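Local coordinates for protein MEM-A1 (Soil metagenome, PDB 6E0S) that probably hydrolyses beta-lactam antibiotics as a zinc-dependent subclass B3 metallo-beta-lactamase, at residues 40-43 against 44-47; 68-71 against 72-76; 153-157 against 158-162. All coordinates share one frame; numbering follows the deposited sequence. Where two conformers were deposited one is given.

Contact 1: 40-43 against 44-47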
ATOM      1  N   VAL A  40       7.683  -3.927  -8.216  1.00 16.23           N
ATOM      2  CA  VAL A  40       9.022  -4.337  -7.758  1.00 17.34           C
ATOM      3  C   VAL A  40       8.951  -5.075  -6.418  1.00 18.68           C
ATOM      4  O   VAL A  40       9.976  -5.282  -5.743  1.00 19.17           O
ATOM      5  CB  VAL A  40       9.973  -3.126  -7.656  1.00 18.27           C
ATOM      6  CG1 VAL A  40      10.304  -2.572  -9.030  1.00 17.21           C
ATOM      7  CG2 VAL A  40       9.393  -2.046  -6.722  1.00 17.81           C
ATOM      8  N   GLY A  41       7.758  -5.503  -6.031  1.00 18.58           N
ATOM      9  CA  GLY A  41       7.563  -6.187  -4.760  1.00 18.23           C
ATOM     10  C   GLY A  41       7.896  -7.667  -4.812  1.00 19.26           C
ATOM     11  O   GLY A  41       8.575  -8.157  -5.722  1.00 18.69           O
ATOM     12  N   VAL A  42       7.375  -8.401  -3.830  1.00 19.76           N
ATOM     13  CA  VAL A  42       7.594  -9.840  -3.775  1.00 19.74           C
ATOM     14  C   VAL A  42       6.280 -10.550  -4.087  1.00 20.10           C
ATOM     15  O   VAL A  42       5.272  -9.917  -4.420  1.00 18.79           O
ATOM     16  CB  VAL A  42       8.193 -10.259  -2.417  1.00 19.31           C
ATOM     17  CG1 VAL A  42       9.563  -9.619  -2.226  1.00 19.29           C
ATOM     18  CG2 VAL A  42       7.279  -9.920  -1.230  1.00 18.87           C
ATOM     19  N   ARG A  43       6.267 -11.875  -4.009  1.00 20.19           N
ATOM     20  CA  ARG A  43       5.068 -12.575  -4.468  1.00 23.62           C
ATOM     21  C   ARG A  43       3.829 -12.213  -3.638  1.00 23.70           C
ATOM     22  O   ARG A  43       2.725 -12.065  -4.188  1.00 23.37           O
ATOM     23  CB  ARG A  43       5.326 -14.077  -4.463  1.00 24.76           C
ATOM     24  CG  ARG A  43       4.179 -14.887  -4.970  1.00 27.55           C
ATOM     25  CD  ARG A  43       3.815 -14.526  -6.386  1.00 25.99           C
ATOM     26  NE  ARG A  43       2.703 -15.371  -6.822  1.00 27.39           N
ATOM     27  CZ  ARG A  43       2.235 -15.409  -8.066  1.00 27.78           C
ATOM     28  NH1 ARG A  43       2.794 -14.647  -8.987  1.00 25.54           N
ATOM     29  NH2 ARG A  43       1.218 -16.226  -8.383  1.00 27.98           N
ATOM     30  N   GLY A  44       3.985 -12.022  -2.324  1.00 21.30           N
ATOM     31  CA  GLY A  44       2.801 -11.795  -1.501  1.00 22.52           C
ATOM     32  C   GLY A  44       2.671 -10.411  -0.899  1.00 21.16           C
ATOM     33  O   GLY A  44       1.732 -10.135  -0.124  1.00 21.36           O
ATOM     34  N   LEU A  45       3.599  -9.523  -1.238  1.00 20.80           N
ATOM     35  CA  LEU A  45       3.616  -8.175  -0.665  1.00 20.40           C
ATOM     36  C   LEU A  45       4.009  -7.204  -1.757  1.00 20.02           C
ATOM     37  O   LEU A  45       5.090  -7.329  -2.335  1.00 18.59           O
ATOM     38  CB  LEU A  45       4.597  -8.065   0.508  1.00 18.59           C
ATOM     39  CG  LEU A  45       4.352  -9.046   1.660  1.00 19.82           C
ATOM     40  CD1 LEU A  45       5.572  -9.089   2.616  1.00 19.28           C
ATOM     41  CD2 LEU A  45       3.091  -8.682   2.415  1.00 19.73           C
ATOM     42  N   SER A  46       3.163  -6.216  -2.013  1.00 19.75           N
ATOM     43  CA  SER A  46       3.412  -5.314  -3.126  1.00 18.67           C
ATOM     44  C   SER A  46       4.470  -4.272  -2.791  1.00 17.22           C
ATOM     45  O   SER A  46       4.639  -3.867  -1.641  1.00 16.75           O
ATOM     46  CB  SER A  46       2.127  -4.584  -3.544  1.00 17.42           C
ATOM     47  OG  SER A  46       1.210  -5.517  -4.057  1.00 18.11           O
ATOM     48  N   ALA A  47       5.144  -3.806  -3.836  1.00 16.13           N
ATOM     49  CA  ALA A  47       5.855  -2.540  -3.836  1.00 14.87           C
ATOM     50  C   ALA A  47       5.844  -2.053  -5.270  1.00 15.95           C
ATOM     51  O   ALA A  47       5.914  -2.852  -6.199  1.00 17.03           O
ATOM     52  CB  ALA A  47       7.300  -2.674  -3.325  1.00 15.80           C
TER
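V42 and L45 meet near the tip of the loop that joins strand 37-39 to strand 48-50, a beta-hairpin connection between antiparallel neighbours of the seven-stranded sheet. Their side chains point the same way: V42 CG2, set between the backbone N and the carbonyl carbon by chi1 of -63°, lies alongside L45, 3.7 Å from its CB. Next to this contact, V42 N donates a hydrogen bond of 2.9 Å to L45 O, the C=O pointing almost straight at the donor. Towards the strands, V40 N reaches A47 O, also at 2.9 Å; this bond is almost straight at hydrogen (171°), yet the donor stands 35° above the carbonyl plane. Packing is tightest between these bonds. G41, with no side chain, lets L45 O lie 3.6 Å from its CA and brings the two runs to 4.1 Å between G41 CA and A47 CA; the small methyl of A47 suits the same place. At the tip, R43 sends its long chain to the exposed side, where NH1 bonds to Q28 OE1 and the guanidinium makes a cation-pi contact with W244. S46, buried, points away from the 40-43 run, its OG bonded to S235 O. L45 touches D95 and H96, about 6 Å from a zinc ion. Backbone bonds and small apolar groups thus hold the runs together, while polar side chains tie the loop to its surroundings, although buried A47 N has no partner in the model.

Contact 2: 68-71 against 72-76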
ATOM      1  N   PRO A  68      15.695  -6.218   0.612  1.00 19.68           N
ATOM      2  CA  PRO A  68      16.779  -6.456  -0.372  1.00 21.20           C
ATOM      3  C   PRO A  68      16.281  -6.963  -1.715  1.00 21.11           C
ATOM      4  O   PRO A  68      16.886  -6.634  -2.747  1.00 20.04           O
ATOM      5  CB  PRO A  68      17.685  -7.479   0.327  1.00 22.92           C
ATOM      6  CG  PRO A  68      16.843  -8.070   1.382  1.00 24.39           C
ATOM      7  CD  PRO A  68      15.906  -7.002   1.836  1.00 21.66           C
ATOM      8  N   GLN A  69      15.176  -7.715  -1.744  1.00 19.20           N
ATOM      9  CA  GLN A  69      14.591  -8.155  -3.017  1.00 19.92           C
ATOM     10  C   GLN A  69      14.013  -6.980  -3.795  1.00 18.78           C
ATOM     11  O   GLN A  69      14.150  -6.911  -5.025  1.00 20.52           O
ATOM     12  CB  GLN A  69      13.501  -9.204  -2.770  1.00 22.16           C
ATOM     13  CG  GLN A  69      14.003 -10.467  -2.077  1.00 26.47           C
ATOM     14  CD  GLN A  69      12.910 -11.492  -1.914  1.00 29.93           C
ATOM     15  OE1 GLN A  69      12.577 -12.206  -2.860  1.00 30.35           O
ATOM     16  NE2 GLN A  69      12.330 -11.566  -0.712  1.00 31.37           N
ATOM     17  N   ILE A  70      13.367  -6.040  -3.099  1.00 17.45           N
ATOM     18  CA  ILE A  70      12.821  -4.855  -3.776  1.00 17.59           C
ATOM     19  C   ILE A  70      13.954  -4.026  -4.354  1.00 17.35           C
ATOM     20  O   ILE A  70      13.891  -3.548  -5.502  1.00 16.78           O
ATOM     21  CB  ILE A  70      11.951  -4.022  -2.805  1.00 16.93           C
ATOM     22  CG1 ILE A  70      10.648  -4.785  -2.469  1.00 17.03           C
ATOM     23  CG2 ILE A  70      11.628  -2.593  -3.404  1.00 17.10           C
ATOM     24  CD1 ILE A  70       9.957  -4.306  -1.174  1.00 18.16           C
ATOM     25  N   ALA A  71      15.033  -3.883  -3.588  1.00 16.10           N
ATOM     26  CA  ALA A  71      16.192  -3.163  -4.102  1.00 17.61           C
ATOM     27  C   ALA A  71      16.750  -3.851  -5.341  1.00 16.66           C
ATOM     28  O   ALA A  71      17.027  -3.208  -6.368  1.00 16.79           O
ATOM     29  CB  ALA A  71      17.261  -3.062  -3.010  1.00 18.63           C
ATOM     30  N   GLN A  72      16.928  -5.168  -5.257  1.00 17.49           N
ATOM     31  CA  GLN A  72      17.444  -5.891  -6.404  0.50 19.29           C
ATOM     32  C   GLN A  72      16.506  -5.764  -7.600  1.00 18.82           C
ATOM     33  O   GLN A  72      16.971  -5.615  -8.732  1.00 20.38           O
ATOM     34  CB  GLN A  72      17.703  -7.343  -6.012  0.50 20.72           C
ATOM     35  CG  GLN A  72      18.943  -7.453  -5.139  0.50 20.84           C
ATOM     36  CD  GLN A  72      18.819  -8.467  -4.021  0.50 21.18           C
ATOM     37  OE1 GLN A  72      17.921  -9.307  -4.028  0.50 20.55           O
ATOM     38  NE2 GLN A  72      19.731  -8.395  -3.052  0.50 20.82           N
ATOM     39  N   HIS A  73      15.194  -5.771  -7.367  1.00 17.25           N
ATOM     40  CA  HIS A  73      14.236  -5.607  -8.454  1.00 18.54           C
ATOM     41  C   HIS A  73      14.375  -4.238  -9.115  1.00 18.84           C
ATOM     42  O   HIS A  73      14.339  -4.123 -10.350  1.00 21.64           O
ATOM     43  CB  HIS A  73      12.812  -5.793  -7.908  1.00 17.07           C
ATOM     44  CG  HIS A  73      12.503  -7.210  -7.546  1.00 18.73           C
ATOM     45  ND1 HIS A  73      11.482  -7.555  -6.687  1.00 18.16           N
ATOM     46  CD2 HIS A  73      13.105  -8.371  -7.897  1.00 19.63           C
ATOM     47  CE1 HIS A  73      11.449  -8.866  -6.546  1.00 19.83           C
ATOM     48  NE2 HIS A  73      12.433  -9.388  -7.250  1.00 19.59           N
ATOM     49  N   ILE A  74      14.500  -3.186  -8.303  1.00 17.91           N
ATOM     50  CA  ILE A  74      14.724  -1.839  -8.827  1.00 17.53           C
ATOM     51  C   ILE A  74      15.979  -1.806  -9.704  1.00 19.56           C
ATOM     52  O   ILE A  74      15.940  -1.334 -10.847  1.00 17.65           O
ATOM     53  CB  ILE A  74      14.787  -0.828  -7.662  1.00 14.75           C
ATOM     54  CG1 ILE A  74      13.402  -0.706  -7.017  1.00 13.79           C
ATOM     55  CG2 ILE A  74      15.254   0.574  -8.147  1.00 15.42           C
ATOM     56  CD1 ILE A  74      13.421   0.000  -5.590  1.00 14.36           C
ATOM     57  N   ARG A  75      17.102  -2.349  -9.201  1.00 19.19           N
ATOM     58  CA  ARG A  75      18.352  -2.333  -9.966  1.00 21.62           C
ATOM     59  C   ARG A  75      18.238  -3.185 -11.222  1.00 21.68           C
ATOM     60  O   ARG A  75      18.748  -2.820 -12.294  1.00 20.88           O
ATOM     61  CB  ARG A  75      19.515  -2.854  -9.112  1.00 22.95           C
ATOM     62  CG  ARG A  75      19.815  -2.100  -7.833  1.00 23.72           C
ATOM     63  CD  ARG A  75      21.112  -2.604  -7.187  1.00 25.18           C
ATOM     64  NE  ARG A  75      21.233  -2.116  -5.823  1.00 25.11           N
ATOM     65  CZ  ARG A  75      21.008  -2.841  -4.732  1.00 23.20           C
ATOM     66  NH1 ARG A  75      20.690  -4.135  -4.836  1.00 21.21           N
ATOM     67  NH2 ARG A  75      21.146  -2.279  -3.523  1.00 22.03           N
ATOM     68  N   GLN A  76      17.575  -4.331 -11.101  1.00 22.01           N
ATOM     69  CA  GLN A  76      17.460  -5.244 -12.229  1.00 24.30           C
ATOM     70  C   GLN A  76      16.783  -4.553 -13.404  1.00 23.21           C
ATOM     71  O   GLN A  76      17.153  -4.778 -14.565  1.00 24.57           O
ATOM     72  CB  GLN A  76      16.678  -6.476 -11.780  1.00 26.89           C
ATOM     73  CG  GLN A  76      16.363  -7.487 -12.818  1.00 29.42           C
ATOM     74  CD  GLN A  76      15.574  -8.652 -12.216  1.00 29.07           C
ATOM     75  OE1 GLN A  76      15.385  -8.734 -10.989  1.00 28.18           O
ATOM     76  NE2 GLN A  76      15.131  -9.552 -13.067  1.00 29.95           N
TER
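Q69 O receives the shortest of the hydrogen bonds joining the two helical turns, 2.8 Å from H73 N, and also lies over one face of the H73 ring. It stands 3.0 Å above the ring plane, offset toward the rim; the angle at ND1 is poor for a bond to Q69 O, and ND1 instead donates to V40 O. With chi1 at -71°, the imidazole folds back beside its own backbone N and over the Q69 carbonyl. Histidine suits the place by offering both a flat face to the helix and a polar nitrogen to the neighbouring loop. The same i to i+4 pattern links Q72 N to P68 O at 2.9 Å and R75 N to A71 O at 3.0 Å. P68 has no N-H to give, which costs little in the first turn of a helix. On the buried side, I70 and I74 pass each other at a slant, with I70 CG2 3.8 Å from I74 CD1, branched side chains filling the apolar flank. A71 keeps the next flank slim; R75 runs extended from CG to NE and brings NH2 4.0 Å from A71 CB. Q69 points away from the following turn, its NE2 bonded to N25 O. Helix 66-76 lies in the crossover of a beta-alpha-beta unit between parallel strands 56-59 and 84-88; I70, A71 and R75 pack on helix 100-107, through L103 and L106, while I70 also touches A47 in the loop before strand 48-50.

Contact 3: 153-157 against 158-162; sequences VVKLG and PLAVT
V153 meets two residues across the hairpin. Its CG1, anti to the backbone N (chi1 179°), rests 3.9 Å from A160 CB, and CG2 lies 3.6 Å from T162 OG1, the side chains of V153 and T162 lying at an angle to each other. V154 follows on the other face of the sheet, paired with V161. Two backbone bonds join them: V154 N to V161 O at 2.7 Å, and V161 N to V154 O at 2.9 Å, the latter in the carbonyl plane. Both valines are buried and rest on W176, while V154 reaches L86 and V161 reaches L88, so beta-branched apolar residues serve both the extended backbone and the interior. The strands form an antiparallel beta hairpin at the border of the five-stranded sheet, strand 153-156 being its outermost strand within the chain. V154, L156, L159 and V161 face strands 56-59 and 84-88 of the other sheet, in keeping with the alpha-beta/beta-alpha sandwich of metallo-beta-lactamases. K155 returns to the exposed face; its chain bends at chi2 and chi3, and only CD comes near the alanine methyl, 4.1 Å from A160 CB. The small A160 fits between K155 and V153 CG1. L156 turns back inward opposite L159, and both side chains touch I57. L156 N bonds to L159 O, while L159 N closes the type II' turn on L156 O at 2.8 Å, standing 47° out of that carbonyl plane. G157 takes the first corner of the turn with a positive phi (54°), readily adopted without a side chain, and the ring of P158 stiffens the second corner.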
ATOM      1  N   VAL A 153      -1.103  16.219  -2.629  1.00 20.06           N
ATOM      2  CA  VAL A 153      -0.455  15.701  -3.836  1.00 19.30           C
ATOM      3  C   VAL A 153       1.053  15.725  -3.654  1.00 18.45           C
ATOM      4  O   VAL A 153       1.644  16.791  -3.440  1.00 18.76           O
ATOM      5  CB  VAL A 153      -0.871  16.507  -5.076  1.00 21.59           C
ATOM      6  CG1 VAL A 153      -0.163  15.961  -6.305  1.00 21.98           C
ATOM      7  CG2 VAL A 153      -2.354  16.434  -5.242  1.00 21.17           C
ATOM      8  N   VAL A 154       1.676  14.567  -3.794  1.00 16.02           N
ATOM      9  CA  VAL A 154       3.126  14.427  -3.713  1.00 17.82           C
ATOM     10  C   VAL A 154       3.682  14.615  -5.122  1.00 18.59           C
ATOM     11  O   VAL A 154       3.321  13.866  -6.037  1.00 18.76           O
ATOM     12  CB  VAL A 154       3.496  13.050  -3.146  1.00 17.72           C
ATOM     13  CG1 VAL A 154       5.001  12.855  -3.080  1.00 18.22           C
ATOM     14  CG2 VAL A 154       2.853  12.861  -1.761  1.00 18.73           C
ATOM     15  N   LYS A 155       4.541  15.618  -5.302  1.00 20.14           N
ATOM     16  CA  LYS A 155       5.002  16.027  -6.623  1.00 23.31           C
ATOM     17  C   LYS A 155       6.491  15.762  -6.779  1.00 23.27           C
ATOM     18  O   LYS A 155       7.274  16.118  -5.906  1.00 22.84           O
ATOM     19  CB  LYS A 155       4.712  17.510  -6.849  1.00 28.19           C
ATOM     20  CG  LYS A 155       3.237  17.819  -7.040  1.00 32.52           C
ATOM     21  CD  LYS A 155       2.960  18.126  -8.509  1.00 35.82           C
ATOM     22  CE  LYS A 155       3.875  19.226  -8.992  1.00 38.05           C
ATOM     23  NZ  LYS A 155       3.699  19.563 -10.417  1.00 39.27           N
ATOM     24  N   LEU A 156       6.878  15.146  -7.893  1.00 22.07           N
ATOM     25  CA  LEU A 156       8.293  14.971  -8.220  1.00 22.51           C
ATOM     26  C   LEU A 156       8.423  14.986  -9.738  1.00 22.68           C
ATOM     27  O   LEU A 156       8.080  14.002 -10.409  1.00 22.19           O
ATOM     28  CB  LEU A 156       8.835  13.681  -7.633  1.00 22.87           C
ATOM     29  CG  LEU A 156      10.281  13.331  -7.959  1.00 24.14           C
ATOM     30  CD1 LEU A 156      11.209  14.370  -7.391  1.00 26.49           C
ATOM     31  CD2 LEU A 156      10.531  11.946  -7.356  1.00 22.90           C
ATOM     32  N   GLY A 157       8.917  16.090 -10.272  1.00 22.75           N
ATOM     33  CA  GLY A 157       9.002  16.255 -11.707  1.00 24.70           C
ATOM     34  C   GLY A 157       7.654  16.023 -12.362  1.00 24.64           C
ATOM     35  O   GLY A 157       6.651  16.642 -11.989  1.00 24.48           O
ATOM     36  N   PRO A 158       7.596  15.076 -13.302  1.00 22.77           N
ATOM     37  CA  PRO A 158       6.326  14.727 -13.955  1.00 21.59           C
ATOM     38  C   PRO A 158       5.436  13.790 -13.148  1.00 20.34           C
ATOM     39  O   PRO A 158       4.424  13.320 -13.671  1.00 20.41           O
ATOM     40  CB  PRO A 158       6.806  14.033 -15.234  1.00 23.19           C
ATOM     41  CG  PRO A 158       8.081  13.226 -14.699  1.00 23.14           C
ATOM     42  CD  PRO A 158       8.714  14.185 -13.703  1.00 23.08           C
ATOM     43  N   LEU A 159       5.777  13.455 -11.902  1.00 18.85           N
ATOM     44  CA  LEU A 159       4.970  12.551 -11.106  1.00 17.00           C
ATOM     45  C   LEU A 159       4.111  13.336 -10.129  1.00 17.63           C
ATOM     46  O   LEU A 159       4.570  14.308  -9.527  1.00 18.52           O
ATOM     47  CB  LEU A 159       5.828  11.568 -10.309  1.00 16.49           C
ATOM     48  CG  LEU A 159       6.968  10.878 -11.053  1.00 17.21           C
ATOM     49  CD1 LEU A 159       7.804   9.930 -10.139  1.00 16.98           C
ATOM     50  CD2 LEU A 159       6.436  10.122 -12.250  1.00 16.85           C
ATOM     51  N   ALA A 160       2.871  12.896  -9.950  1.00 15.50           N
ATOM     52  CA  ALA A 160       1.959  13.557  -9.009  1.00 16.01           C
ATOM     53  C   ALA A 160       1.109  12.441  -8.402  1.00 16.65           C
ATOM     54  O   ALA A 160       0.237  11.890  -9.080  1.00 15.67           O
ATOM     55  CB  ALA A 160       1.091  14.622  -9.700  1.00 16.65           C
ATOM     56  N   VAL A 161       1.384  12.090  -7.146  1.00 16.90           N
ATOM     57  CA  VAL A 161       0.721  10.979  -6.462  1.00 17.25           C
ATOM     58  C   VAL A 161      -0.092  11.540  -5.295  1.00 17.69           C
ATOM     59  O   VAL A 161       0.458  12.208  -4.418  1.00 19.23           O
ATOM     60  CB  VAL A 161       1.744   9.938  -5.965  1.00 15.75           C
ATOM     61  CG1 VAL A 161       1.035   8.741  -5.334  1.00 15.30           C
ATOM     62  CG2 VAL A 161       2.650   9.454  -7.105  1.00 14.54           C
ATOM     63  N   THR A 162      -1.386  11.223  -5.250  1.00 16.82           N
ATOM     64  CA  THR A 162      -2.286  11.797  -4.258  1.00 16.24           C
ATOM     65  C   THR A 162      -2.468  10.839  -3.090  1.00 18.15           C
ATOM     66  O   THR A 162      -2.717   9.643  -3.296  1.00 16.65           O
ATOM     67  CB  THR A 162      -3.642  12.102  -4.888  1.00 18.90           C
ATOM     68  OG1 THR A 162      -3.467  13.059  -5.948  1.00 19.97           O
ATOM     69  CG2 THR A 162      -4.629  12.665  -3.869  1.00 20.70           C
TER

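Overall arrangement
Contacts 1 and 2 adjoin, their centres 11 Å apart; the probable hydrogen bond between H73 ND1 and V40 O, 2.9 Å long, joins helix to loop. V42 CG1 also packs 3.7 Å from Q69 NE2. Contact 3 is remote from both: its centre is 22 Å from that of contact 1 and 23 Å from that of contact 2, with nearest atoms about 12 Å apart in each case. Contact 1 comes close to the zinc site, to which H91, H93 and H169 belong, with the L45 side chain about 6 Å from a zinc ion, whereas the I70 side chain of contact 2 is about 14 Å from one.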